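Local coordinates for protein flavin-dependent monooxygenase, oxygenase subunit HsaA (Rhodococcus sp., PDB 2RFQ) that hydroxylates the steroid catabolite 3-HSA to the catechol 3,4-DHSA during cholesterol degradation, using reduced flavin (FMNH2) and molecular oxygen, at residues S86-L98 / W108-Y120. Sequence-based numbering, arbitrary orientation.
Sequences SSIIGVHNWHLAL and WGNDTDVRISSSY
Helix 86-96 runs almost perpendicular to strand 116-119, the axes of these short segments 7.3 Å apart at an angle of 98°, and the CA atoms of Ile-89 and Ser-117, and of His-92 and Ile-116, are the nearest across the segments. In this acyl-CoA dehydrogenase-like fold the contact joins the N-terminal helical domain to the first strand of the beta domain, next to the FMN site to which Ser-118, Ser-119 and Tyr-120 probably contribute. His-92 is central. With CG anti to its carbonyl carbon (chi1 -60°), its ring turns ND1 toward the strand, and ND1 donates to Ile-116 O at 2.7 Å; the acceptor lies near the ring plane, whereas the donor stands above the carbonyl plane. Beneath one ring face sits Ile-88 O of its own helix, while NE2 comes within 2.7 Å of Ser-118 OG. A leucine in place of His-92 would probably leave Ile-116 O without this donor and remove the imidazole nitrogen beside Ser-118 OG. One turn along the helix, His-95 ND1 and Tyr-120 OH share a hydrogen bond of 2.7 Å, the hydroxyl lying near the imidazole plane; the two rings meet rim to rim. Farther along, Leu-96 CD2 sits over the six-membered ring of Trp-108 in a CH-pi contact, 3.6 Å from its centroid, and also touches Ile-116 CD1. The amide plane of Asn-93 stands 80° from that of the indole, OD1 at the ring edge near CZ2, while ND2 bonds to Phe-50 O and to a water that donates to Val-114 O. A second water accepts from Ile-116 N and lies within hydrogen-bonding distance of Ile-89 O and Asn-93 OD1, bridging helix and strand. Trp-108 is fixed from its own segment, NE1 donating in the indole plane to Val-114 O at 3.0 Å.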
loop_
_atom_site.group_PDB
_atom_site.type_symbol
_atom_site.label_atom_id
_atom_site.label_comp_id
_atom_site.label_asym_id
_atom_site.label_seq_id
_atom_site.Cartn_x
_atom_site.Cartn_y
_atom_site.Cartn_z
ATOM N N SER A 86 -6.904 -9.291 -29.748
ATOM C CA SER A 86 -7.258 -10.701 -29.908
ATOM C C SER A 86 -8.396 -11.062 -28.958
ATOM O O SER A 86 -9.365 -11.720 -29.331
ATOM C CB SER A 86 -6.040 -11.598 -29.642
ATOM O OG SER A 86 -5.075 -11.450 -30.699
ATOM N N SER A 87 -8.282 -10.603 -27.726
ATOM C CA SER A 87 -9.299 -10.921 -26.732
ATOM C C SER A 87 -10.669 -10.376 -27.120
ATOM O O SER A 87 -11.670 -11.107 -27.120
ATOM C CB SER A 87 -8.890 -10.329 -25.399
ATOM O OG SER A 87 -9.742 -10.828 -24.368
ATOM N N ILE A 88 -10.711 -9.089 -27.483
ATOM C CA ILE A 88 -11.997 -8.433 -27.749
ATOM C C ILE A 88 -12.622 -8.965 -29.049
ATOM O O ILE A 88 -13.813 -9.353 -29.073
ATOM C CB ILE A 88 -11.851 -6.903 -27.710
ATOM C CG1 ILE A 88 -11.440 -6.490 -26.294
ATOM C CG2 ILE A 88 -13.183 -6.243 -27.996
ATOM C CD1 ILE A 88 -10.515 -5.252 -26.186
ATOM N N ILE A 89 -11.836 -9.022 -30.115
ATOM C CA ILE A 89 -12.368 -9.551 -31.373
ATOM C C ILE A 89 -12.778 -11.026 -31.208
ATOM O O ILE A 89 -13.804 -11.446 -31.726
ATOM C CB ILE A 89 -11.396 -9.335 -32.564
ATOM C CG1 ILE A 89 -11.134 -7.829 -32.764
ATOM C CG2 ILE A 89 -11.964 -9.942 -33.834
ATOM C CD1 ILE A 89 -10.568 -7.453 -34.119
ATOM N N GLY A 90 -11.993 -11.788 -30.451
ATOM C CA GLY A 90 -12.315 -13.190 -30.226
ATOM C C GLY A 90 -13.641 -13.349 -29.489
ATOM O O GLY A 90 -14.427 -14.244 -29.795
ATOM N N VAL A 91 -13.894 -12.484 -28.504
ATOM C CA VAL A 91 -15.116 -12.627 -27.709
ATOM C C VAL A 91 -16.362 -12.256 -28.520
ATOM O O VAL A 91 -17.470 -12.693 -28.208
ATOM C CB VAL A 91 -15.043 -11.866 -26.367
ATOM C CG1 VAL A 91 -15.612 -10.446 -26.502
ATOM C CG2 VAL A 91 -15.816 -12.650 -25.292
ATOM N N HIS A 92 -16.188 -11.453 -29.577
ATOM C CA HIS A 92 -17.339 -11.102 -30.409
ATOM C C HIS A 92 -17.922 -12.320 -31.102
ATOM O O HIS A 92 -19.086 -12.311 -31.466
ATOM C CB HIS A 92 -16.975 -10.028 -31.421
ATOM C CG HIS A 92 -16.495 -8.777 -30.778
ATOM N ND1 HIS A 92 -15.565 -7.949 -31.370
ATOM C CD2 HIS A 92 -16.756 -8.248 -29.558
ATOM C CE1 HIS A 92 -15.306 -6.939 -30.557
ATOM N NE2 HIS A 92 -16.011 -7.102 -29.452
ATOM N N ASN A 93 -17.117 -13.365 -31.275
ATOM C CA ASN A 93 -17.613 -14.609 -31.904
ATOM C C ASN A 93 -18.503 -15.395 -30.952
ATOM O O ASN A 93 -19.395 -16.128 -31.382
ATOM C CB ASN A 93 -16.452 -15.441 -32.469
ATOM C CG ASN A 93 -15.802 -14.765 -33.684
ATOM O OD1 ASN A 93 -16.321 -13.766 -34.197
ATOM N ND2 ASN A 93 -14.655 -15.278 -34.121
ATOM N N TRP A 94 -18.263 -15.196 -29.664
ATOM C CA TRP A 94 -19.149 -15.678 -28.616
ATOM C C TRP A 94 -20.450 -14.846 -28.636
ATOM O O TRP A 94 -21.559 -15.385 -28.613
ATOM C CB TRP A 94 -18.442 -15.563 -27.243
ATOM C CG TRP A 94 -19.274 -16.004 -26.053
ATOM C CD1 TRP A 94 -19.280 -17.246 -25.464
ATOM C CD2 TRP A 94 -20.211 -15.202 -25.308
ATOM N NE1 TRP A 94 -20.187 -17.275 -24.411
ATOM C CE2 TRP A 94 -20.752 -16.030 -24.287
ATOM C CE3 TRP A 94 -20.632 -13.868 -25.395
ATOM C CZ2 TRP A 94 -21.692 -15.573 -23.374
ATOM C CZ3 TRP A 94 -21.606 -13.410 -24.465
ATOM C CH2 TRP A 94 -22.113 -14.266 -23.487
ATOM N N HIS A 95 -20.309 -13.527 -28.668
ATOM C CA HIS A 95 -21.487 -12.642 -28.651
ATOM C C HIS A 95 -22.394 -12.911 -29.856
ATOM O O HIS A 95 -23.621 -13.021 -29.707
ATOM C CB HIS A 95 -21.047 -11.164 -28.627
ATOM C CG HIS A 95 -22.165 -10.201 -28.335
ATOM N ND1 HIS A 95 -21.992 -8.836 -28.398
ATOM C CD2 HIS A 95 -23.458 -10.401 -27.967
ATOM C CE1 HIS A 95 -23.129 -8.229 -28.087
ATOM N NE2 HIS A 95 -24.031 -9.155 -27.804
ATOM N N LEU A 96 -21.804 -13.076 -31.042
ATOM C CA LEU A 96 -22.623 -13.303 -32.230
ATOM C C LEU A 96 -23.422 -14.608 -32.163
ATOM O O LEU A 96 -24.489 -14.710 -32.754
ATOM C CB LEU A 96 -21.775 -13.261 -33.503
ATOM C CG LEU A 96 -22.569 -13.234 -34.816
ATOM C CD1 LEU A 96 -23.472 -12.016 -34.917
ATOM C CD2 LEU A 96 -21.640 -13.322 -36.045
ATOM N N ALA A 97 -22.900 -15.607 -31.453
ATOM C CA ALA A 97 -23.599 -16.883 -31.256
ATOM C C ALA A 97 -24.966 -16.703 -30.598
ATOM O O ALA A 97 -25.803 -17.596 -30.677
ATOM C CB ALA A 97 -22.749 -17.807 -30.401
ATOM N N LEU A 98 -25.151 -15.561 -29.921
ATOM C CA LEU A 98 -26.383 -15.269 -29.202
ATOM C C LEU A 98 -27.399 -14.545 -30.081
ATOM O O LEU A 98 -28.596 -14.557 -29.775
ATOM C CB LEU A 98 -26.109 -14.461 -27.923
ATOM C CG LEU A 98 -25.089 -15.030 -26.923
ATOM C CD1 LEU A 98 -24.796 -14.018 -25.812
ATOM C CD2 LEU A 98 -25.622 -16.304 -26.330
ATOM N N TRP A 108 -21.433 -15.027 -41.367
ATOM C CA TRP A 108 -20.546 -16.174 -41.602
ATOM C C TRP A 108 -21.000 -17.116 -42.716
ATOM O O TRP A 108 -20.303 -18.101 -43.023
ATOM C CB TRP A 108 -20.384 -16.987 -40.311
ATOM C CG TRP A 108 -19.525 -16.322 -39.246
ATOM C CD1 TRP A 108 -18.378 -15.585 -39.443
ATOM C CD2 TRP A 108 -19.723 -16.389 -37.830
ATOM N NE1 TRP A 108 -17.871 -15.159 -38.223
ATOM C CE2 TRP A 108 -18.674 -15.641 -37.221
ATOM C CE3 TRP A 108 -20.696 -16.988 -37.013
ATOM C CZ2 TRP A 108 -18.564 -15.499 -35.830
ATOM C CZ3 TRP A 108 -20.585 -16.850 -35.627
ATOM C CH2 TRP A 108 -19.523 -16.109 -35.048
ATOM N N GLY A 109 -22.147 -16.823 -43.322
ATOM C CA GLY A 109 -22.724 -17.717 -44.319
ATOM C C GLY A 109 -21.815 -18.052 -45.489
ATOM O O GLY A 109 -21.957 -19.128 -46.081
ATOM N N ASN A 110 -20.897 -17.148 -45.840
ATOM C CA ASN A 110 -19.999 -17.380 -46.981
ATOM C C ASN A 110 -18.542 -17.553 -46.574
ATOM O O ASN A 110 -17.724 -18.059 -47.350
ATOM C CB ASN A 110 -20.112 -16.244 -48.003
ATOM C CG ASN A 110 -21.447 -16.254 -48.757
ATOM O OD1 ASN A 110 -22.086 -15.203 -48.923
ATOM N ND2 ASN A 110 -21.874 -17.426 -49.204
ATOM N N ASP A 111 -18.234 -17.156 -45.342
ATOM C CA ASP A 111 -16.854 -17.097 -44.872
ATOM C C ASP A 111 -16.883 -17.110 -43.347
ATOM O O ASP A 111 -17.197 -16.103 -42.703
ATOM C CB ASP A 111 -16.179 -15.821 -45.418
ATOM C CG ASP A 111 -14.720 -15.666 -44.988
ATOM O OD1 ASP A 111 -14.235 -16.435 -44.126
ATOM O OD2 ASP A 111 -14.060 -14.746 -45.529
ATOM N N THR A 112 -16.551 -18.262 -42.769
ATOM C CA THR A 112 -16.608 -18.404 -41.306
ATOM C C THR A 112 -15.410 -17.800 -40.594
ATOM O O THR A 112 -15.334 -17.862 -39.363
ATOM C CB THR A 112 -16.801 -19.868 -40.857
ATOM O OG1 THR A 112 -15.722 -20.674 -41.356
ATOM C CG2 THR A 112 -18.111 -20.404 -41.436
ATOM N N ASP A 113 -14.487 -17.204 -41.343
ATOM C CA ASP A 113 -13.360 -16.465 -40.732
ATOM C C ASP A 113 -13.615 -14.962 -40.598
ATOM O O ASP A 113 -12.750 -14.226 -40.158
ATOM C CB ASP A 113 -12.065 -16.692 -41.530
ATOM C CG ASP A 113 -11.567 -18.112 -41.430
ATOM O OD1 ASP A 113 -11.301 -18.584 -40.301
ATOM O OD2 ASP A 113 -11.458 -18.764 -42.487
ATOM N N VAL A 114 -14.791 -14.495 -41.002
ATOM C CA VAL A 114 -15.089 -13.064 -40.875
ATOM C C VAL A 114 -15.018 -12.626 -39.394
ATOM O O VAL A 114 -15.431 -13.372 -38.507
ATOM C CB VAL A 114 -16.460 -12.748 -41.508
ATOM C CG1 VAL A 114 -16.982 -11.375 -41.071
ATOM C CG2 VAL A 114 -16.346 -12.849 -43.042
ATOM N N ARG A 115 -14.493 -11.420 -39.160
ATOM C CA ARG A 115 -14.326 -10.851 -37.821
ATOM C C ARG A 115 -15.252 -9.650 -37.615
ATOM O O ARG A 115 -15.683 -8.983 -38.576
ATOM C CB ARG A 115 -12.879 -10.415 -37.602
ATOM C CG ARG A 115 -11.914 -11.585 -37.447
ATOM C CD ARG A 115 -10.502 -11.084 -37.204
ATOM N NE ARG A 115 -9.815 -10.645 -38.417
ATOM C CZ ARG A 115 -9.167 -11.469 -39.249
ATOM N NH1 ARG A 115 -9.158 -12.797 -39.037
ATOM N NH2 ARG A 115 -8.556 -10.973 -40.323
ATOM N N ILE A 116 -15.515 -9.387 -36.347
ATOM C CA ILE A 116 -16.455 -8.342 -35.927
ATOM C C ILE A 116 -15.716 -7.506 -34.888
ATOM O O ILE A 116 -15.018 -8.077 -34.042
ATOM C CB ILE A 116 -17.692 -9.021 -35.235
ATOM C CG1 ILE A 116 -18.425 -9.959 -36.204
ATOM C CG2 ILE A 116 -18.696 -8.006 -34.705
ATOM C CD1 ILE A 116 -18.111 -11.416 -35.950
ATOM N N SER A 117 -15.836 -6.176 -34.956
ATOM C CA SER A 117 -15.269 -5.325 -33.889
ATOM C C SER A 117 -16.420 -4.797 -33.055
ATOM O O SER A 117 -17.587 -5.072 -33.378
ATOM C CB SER A 117 -14.382 -4.198 -34.447
ATOM O OG SER A 117 -15.138 -3.175 -35.076
ATOM N N SER A 118 -16.129 -4.077 -31.975
ATOM C CA SER A 118 -17.247 -3.574 -31.170
ATOM C C SER A 118 -16.976 -2.233 -30.561
ATOM O O SER A 118 -15.834 -1.769 -30.527
ATOM C CB SER A 118 -17.547 -4.537 -30.018
ATOM O OG SER A 118 -16.453 -4.512 -29.097
ATOM N N SER A 119 -18.040 -1.627 -30.050
ATOM C CA SER A 119 -17.892 -0.530 -29.103
ATOM C C SER A 119 -19.165 -0.588 -28.286
ATOM O O SER A 119 -20.234 -0.263 -28.788
ATOM C CB SER A 119 -17.743 0.808 -29.831
ATOM O OG SER A 119 -17.631 1.891 -28.907
ATOM N N TYR A 120 -19.062 -1.078 -27.050
ATOM C CA TYR A 120 -20.298 -1.366 -26.288
ATOM C C TYR A 120 -20.823 -0.210 -25.456
ATOM O O TYR A 120 -22.001 -0.220 -25.044
ATOM C CB TYR A 120 -20.118 -2.604 -25.406
ATOM C CG TYR A 120 -19.977 -3.911 -26.151
ATOM C CD1 TYR A 120 -21.014 -4.410 -26.951
ATOM C CD2 TYR A 120 -18.807 -4.672 -26.035
ATOM C CE1 TYR A 120 -20.865 -5.649 -27.623
ATOM C CE2 TYR A 120 -18.651 -5.891 -26.686
ATOM C CZ TYR A 120 -19.691 -6.376 -27.491
ATOM O OH TYR A 120 -19.570 -7.596 -28.136
HETATM O O HOH W 1 -14.772 -11.532 -34.455
HETATM O O HOH W 2 -13.646 -14.722 -36.686
#